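Local coordinates for protein putative dioxygenase (Nostoc punctiforme, PDB 2PEB) that binds zinc and, as a putative dioxygenase of the DOPA 4,5-dioxygenase family, probably opens the ring of a catechol-type substrate, at residues I7-G11 against H85-G89; A14-F18 against P51-G55. All coordinates share one frame; numbering follows the deposited sequence. Where two conformers were deposited one is given.

Contact 1. Residues I7-G11 against H85-G89. With ZN (zinc ion), chain C.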
loop_
_atom_site.group_PDB
_atom_site.type_symbol
_atom_site.label_atom_id
_atom_site.label_comp_id
_atom_site.label_asym_id
_atom_site.label_seq_id
_atom_site.Cartn_x
_atom_site.Cartn_y
_atom_site.Cartn_z
ATOM N N ILE A 7 -13.163 -9.844 6.177
ATOM C CA ILE A 7 -13.525 -11.210 5.793
ATOM C C ILE A 7 -13.958 -11.196 4.322
ATOM O O ILE A 7 -13.708 -12.129 3.577
ATOM C CB ILE A 7 -14.680 -11.762 6.647
ATOM C CG1 ILE A 7 -14.651 -13.299 6.684
ATOM C CG2 ILE A 7 -16.014 -11.255 6.110
ATOM C CD1 ILE A 7 -13.426 -13.918 7.348
ATOM N N GLU A 8 -14.564 -10.096 3.896
ATOM C CA GLU A 8 -15.021 -9.991 2.551
ATOM C C GLU A 8 -13.865 -9.984 1.559
ATOM O O GLU A 8 -14.135 -9.975 0.374
ATOM C CB GLU A 8 -15.883 -8.738 2.378
ATOM C CG GLU A 8 -15.152 -7.492 1.902
ATOM C CD GLU A 8 -16.051 -6.278 1.889
ATOM O OE1 GLU A 8 -17.041 -6.258 2.661
ATOM O OE2 GLU A 8 -15.772 -5.348 1.108
ATOM N N ILE A 9 -12.604 -9.994 2.024
ATOM C CA ILE A 9 -11.425 -10.059 1.130
ATOM C C ILE A 9 -11.049 -11.507 0.918
ATOM O O ILE A 9 -10.611 -12.180 1.855
ATOM C CB ILE A 9 -10.186 -9.310 1.652
ATOM C CG1 ILE A 9 -10.473 -7.812 1.824
ATOM C CG2 ILE A 9 -9.022 -9.446 0.687
ATOM C CD1 ILE A 9 -9.270 -7.081 2.505
ATOM N N ALA A 10 -11.274 -12.001 -0.294
ATOM C CA ALA A 10 -10.995 -13.410 -0.666
ATOM C C ALA A 10 -9.551 -13.638 -1.114
ATOM O O ALA A 10 -9.080 -14.797 -1.240
ATOM C CB ALA A 10 -11.954 -13.834 -1.781
ATOM N N GLY A 11 -8.847 -12.555 -1.392
ATOM C CA GLY A 11 -7.523 -12.621 -1.949
ATOM C C GLY A 11 -7.064 -11.296 -2.416
ATOM O O GLY A 11 -7.778 -10.300 -2.305
ATOM N N HIS A 85 -4.527 -4.773 -5.006
ATOM C CA HIS A 85 -5.944 -4.631 -4.789
ATOM C C HIS A 85 -6.498 -5.924 -4.229
ATOM O O HIS A 85 -5.982 -6.998 -4.496
ATOM C CB HIS A 85 -6.704 -4.118 -6.040
ATOM C CG HIS A 85 -6.878 -5.124 -7.135
ATOM N ND1 HIS A 85 -7.796 -6.145 -7.049
ATOM C CD2 HIS A 85 -6.289 -5.255 -8.353
ATOM C CE1 HIS A 85 -7.724 -6.898 -8.143
ATOM N NE2 HIS A 85 -6.829 -6.372 -8.957
ATOM N N PRO A 86 -7.526 -5.803 -3.401
ATOM C CA PRO A 86 -8.232 -6.957 -2.893
ATOM C C PRO A 86 -9.193 -7.474 -3.919
ATOM O O PRO A 86 -9.433 -6.814 -4.942
ATOM C CB PRO A 86 -8.971 -6.396 -1.691
ATOM C CG PRO A 86 -9.251 -4.992 -2.098
ATOM C CD PRO A 86 -8.134 -4.543 -2.882
ATOM N N GLU A 87 -9.684 -8.676 -3.640
ATOM C CA GLU A 87 -10.725 -9.292 -4.436
ATOM C C GLU A 87 -11.880 -9.550 -3.508
ATOM O O GLU A 87 -11.820 -10.463 -2.693
ATOM C CB GLU A 87 -10.218 -10.593 -5.048
ATOM C CG GLU A 87 -9.116 -10.352 -6.013
ATOM C CD GLU A 87 -8.471 -11.624 -6.487
ATOM O OE1 GLU A 87 -7.958 -12.400 -5.645
ATOM O OE2 GLU A 87 -8.456 -11.841 -7.713
ATOM N N THR A 88 -12.926 -8.706 -3.605
ATOM C CA THR A 88 -14.076 -8.741 -2.748
ATOM C C THR A 88 -15.367 -8.907 -3.539
ATOM O O THR A 88 -16.461 -8.881 -2.961
ATOM C CB THR A 88 -14.204 -7.427 -1.962
ATOM O OG1 THR A 88 -14.554 -6.383 -2.873
ATOM C CG2 THR A 88 -12.891 -7.087 -1.259
ATOM N N GLY A 89 -15.254 -9.125 -4.848
ATOM C CA GLY A 89 -16.429 -9.251 -5.712
ATOM C C GLY A 89 -16.993 -7.921 -6.198
ATOM O O GLY A 89 -18.128 -7.887 -6.669
HETATM ZN ZN ZN C . -6.012 -7.612 -10.567
HETATM O O HOH W 1 -17.077 -5.544 -2.032
#
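Ala10 and Gly11 meet Glu87 through main-chain hydrogen bonds where strand 82-87 of an antiparallel sheet runs beside the chain leading into strand 11-18. Ala10 N donates to Glu87 O at 2.9 Å, nearly in line with that carbonyl. In return Glu87 N reaches Gly11 O at 2.8 Å, a more bent bond whose donor stands above the carbonyl plane. Two CA-H...O contacts widen this pairing, from Pro86 CA to Gly11 O and from Thr88 CA to Glu8 O.

Apolar packing follows: Ile9 CG2 lies 3.9 Å from Pro86 CB, and both side chains also pack against the second subunit, Ile9 on Pro71 and Pro86 on Met74 of that chain, a fitting place for compact hydrophobic residues. Glu8 lays its CG against Thr88 CG2 at 3.9 Å, while a water donates to Thr88 OG1 and, weakly, to Glu8 OE2. The chi1 of Thr88 (69°) sets CG2 anti to the carbonyl carbon and against Glu8 and Ile9, while OG1 hydrogen-bonds Asp94. With an alanine in place of Glu8, Thr88 CG2 would probably lose part of its cover and the water its weak carboxylate partner.

Together with His13 and His15, His85 binds zinc, using NE2 at 2.2 Å, while His85 ND1 donates to Pro86 O at 2.8 Å, with that oxygen almost in the ring plane.

Contact 2. Residues A14-F18 against P51-G55. With ZN (zinc ion), chain C.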
loop_
_atom_site.group_PDB
_atom_site.type_symbol
_atom_site.label_atom_id
_atom_site.label_comp_id
_atom_site.label_asym_id
_atom_site.label_seq_id
_atom_site.Cartn_x
_atom_site.Cartn_y
_atom_site.Cartn_z
ATOM N N ALA A 14 -1.439 -8.324 -6.973
ATOM C CA ALA A 14 -0.456 -7.296 -7.328
ATOM C C ALA A 14 -0.321 -7.198 -8.859
ATOM O O ALA A 14 -0.217 -8.200 -9.546
ATOM C CB ALA A 14 0.837 -7.606 -6.701
ATOM N N HIS A 15 -0.403 -5.977 -9.374
ATOM C CA HIS A 15 -0.131 -5.642 -10.784
ATOM C C HIS A 15 1.198 -4.871 -10.800
ATOM O O HIS A 15 1.315 -3.784 -10.219
ATOM C CB HIS A 15 -1.312 -4.889 -11.426
ATOM C CG HIS A 15 -2.559 -5.739 -11.519
ATOM N ND1 HIS A 15 -2.828 -6.516 -12.632
ATOM C CD2 HIS A 15 -3.584 -5.959 -10.660
ATOM C CE1 HIS A 15 -3.931 -7.200 -12.444
ATOM N NE2 HIS A 15 -4.447 -6.845 -11.286
ATOM N N VAL A 16 2.216 -5.488 -11.389
ATOM C CA VAL A 16 3.560 -4.930 -11.444
ATOM C C VAL A 16 3.729 -4.334 -12.813
ATOM O O VAL A 16 3.741 -5.051 -13.839
ATOM C CB VAL A 16 4.625 -6.018 -11.173
ATOM C CG1 VAL A 16 6.020 -5.412 -11.207
ATOM C CG2 VAL A 16 4.382 -6.737 -9.829
ATOM N N TYR A 17 3.773 -3.004 -12.861
ATOM C CA TYR A 17 3.903 -2.267 -14.090
ATOM C C TYR A 17 5.360 -2.128 -14.523
ATOM O O TYR A 17 6.283 -2.061 -13.694
ATOM C CB TYR A 17 3.216 -0.897 -13.976
ATOM C CG TYR A 17 1.756 -1.055 -13.651
ATOM C CD1 TYR A 17 0.837 -1.256 -14.662
ATOM C CD2 TYR A 17 1.283 -1.044 -12.323
ATOM C CE1 TYR A 17 -0.504 -1.464 -14.388
ATOM C CE2 TYR A 17 -0.086 -1.223 -12.038
ATOM C CZ TYR A 17 -0.969 -1.427 -13.095
ATOM O OH TYR A 17 -2.302 -1.649 -12.886
ATOM N N PHE A 18 5.553 -2.070 -15.830
ATOM C CA PHE A 18 6.896 -1.897 -16.371
ATOM C C PHE A 18 6.848 -1.322 -17.779
ATOM O O PHE A 18 5.811 -1.272 -18.427
ATOM C CB PHE A 18 7.643 -3.248 -16.374
ATOM C CG PHE A 18 6.967 -4.286 -17.207
ATOM C CD1 PHE A 18 7.219 -4.375 -18.572
ATOM C CD2 PHE A 18 5.991 -5.116 -16.636
ATOM C CE1 PHE A 18 6.555 -5.280 -19.347
ATOM C CE2 PHE A 18 5.320 -6.013 -17.419
ATOM C CZ PHE A 18 5.597 -6.104 -18.758
ATOM N N PRO A 51 -8.021 -2.208 -17.832
ATOM C CA PRO A 51 -7.908 -0.977 -17.062
ATOM C C PRO A 51 -6.493 -0.390 -17.016
ATOM O O PRO A 51 -6.329 0.762 -16.596
ATOM C CB PRO A 51 -8.320 -1.419 -15.660
ATOM C CG PRO A 51 -7.882 -2.788 -15.580
ATOM C CD PRO A 51 -8.145 -3.374 -16.943
ATOM N N HIS A 52 -5.495 -1.172 -17.437
ATOM C CA HIS A 52 -4.062 -0.890 -17.151
ATOM C C HIS A 52 -3.416 0.035 -18.152
ATOM O O HIS A 52 -3.513 -0.197 -19.374
ATOM C CB HIS A 52 -3.275 -2.180 -17.096
ATOM C CG HIS A 52 -3.834 -3.121 -16.099
ATOM N ND1 HIS A 52 -3.736 -2.903 -14.739
ATOM C CD2 HIS A 52 -4.572 -4.241 -16.255
ATOM C CE1 HIS A 52 -4.385 -3.864 -14.103
ATOM N NE2 HIS A 52 -4.897 -4.685 -15.000
ATOM N N PRO A 53 -2.744 1.096 -17.647
ATOM C CA PRO A 53 -2.186 2.077 -18.561
ATOM C C PRO A 53 -0.749 1.868 -19.006
ATOM O O PRO A 53 -0.176 2.749 -19.653
ATOM C CB PRO A 53 -2.272 3.361 -17.729
ATOM C CG PRO A 53 -1.984 2.947 -16.427
ATOM C CD PRO A 53 -2.548 1.550 -16.252
ATOM N N LYS A 54 -0.198 0.700 -18.668
ATOM C CA LYS A 54 1.186 0.384 -18.905
ATOM C C LYS A 54 1.278 -1.150 -18.939
ATOM O O LYS A 54 0.431 -1.820 -18.385
ATOM C CB LYS A 54 2.022 0.986 -17.761
ATOM C CG LYS A 54 3.493 1.030 -18.012
ATOM C CD LYS A 54 4.258 1.763 -16.892
ATOM C CE LYS A 54 4.164 3.287 -16.996
ATOM N NZ LYS A 54 5.269 3.966 -16.238
ATOM N N GLY A 55 2.273 -1.685 -19.607
ATOM C CA GLY A 55 2.531 -3.101 -19.500
ATOM C C GLY A 55 2.634 -3.546 -18.043
ATOM O O GLY A 55 3.066 -2.787 -17.162
HETATM ZN ZN ZN C . -6.012 -7.612 -10.567
HETATM O O HOH W 2 4.578 -0.158 -20.550
#
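Phe18 and Gly55 bring their backbones together where strand 11-18 meets the start of its antiparallel neighbour 55-61, with Phe18 N donating to Gly55 O at 2.9 Å and Tyr17 CA adding a CA-H...O contact to the same oxygen. Water 2 extends the join, giving a hydrogen to Phe18 O and accepting one from Gly55 N.

The side chains of His15, Tyr17 and His52 form an aromatic cluster beside the zinc. Tyr17 OH and His52 ND1 share a hydrogen bond of 2.7 Å, and the hydroxyl lies at the edge of the imidazole, in its plane; tyrosine suits the place by joining a broad apolar ring to a polar end that can hold the rotation of His52. With CG anti to its carbonyl carbon (chi1 -59°), Tyr17 spans toward the loop, where its CE1 also touches Pro53 CD at 4.1 Å. His52 in turn brings CE1 over one face of the His15 ring, 3.4 Å from His15 ND1, the planes inclined at 32°. His52 NE2 hydrogen-bonds an unidentified molecule, probably from the crystallisation liquor, consistent with a pocket beside the metal.

In the conformer given, Lys54 lays its aliphatic CG near Phe18 O, and its CB against Tyr17 CD1. A glycine fits at Gly55, because a CB would be tight against the Phe18 ring; Gly55 C lies over one face, 3.7 Å from Phe18 CE2. At the metal, His15 NE2 binds zinc at 1.9 Å.

How the contacts relate
From the N terminus, the chain runs through 7-11 into strand 11-18, so the first halves of both contacts come in quick succession. After helix 23-36 and strand 40-45, the loop 51-55 returns to 14-18 and closes the inner loop as contact 2. Strand 55-61 and helix 66-76 follow before strand 82-87 brings 85-89 back to 7-11, closing the outer loop as contact 1; contact 2 is thus nested within it. Strand 11-18 lies between 55-61 and 82-87, and the contacts, with centres about 19 Å apart, tie its two ends to different neighbours. Zinc unites them: each supplies one histidine, and His13 completes the protein's triad of ligands.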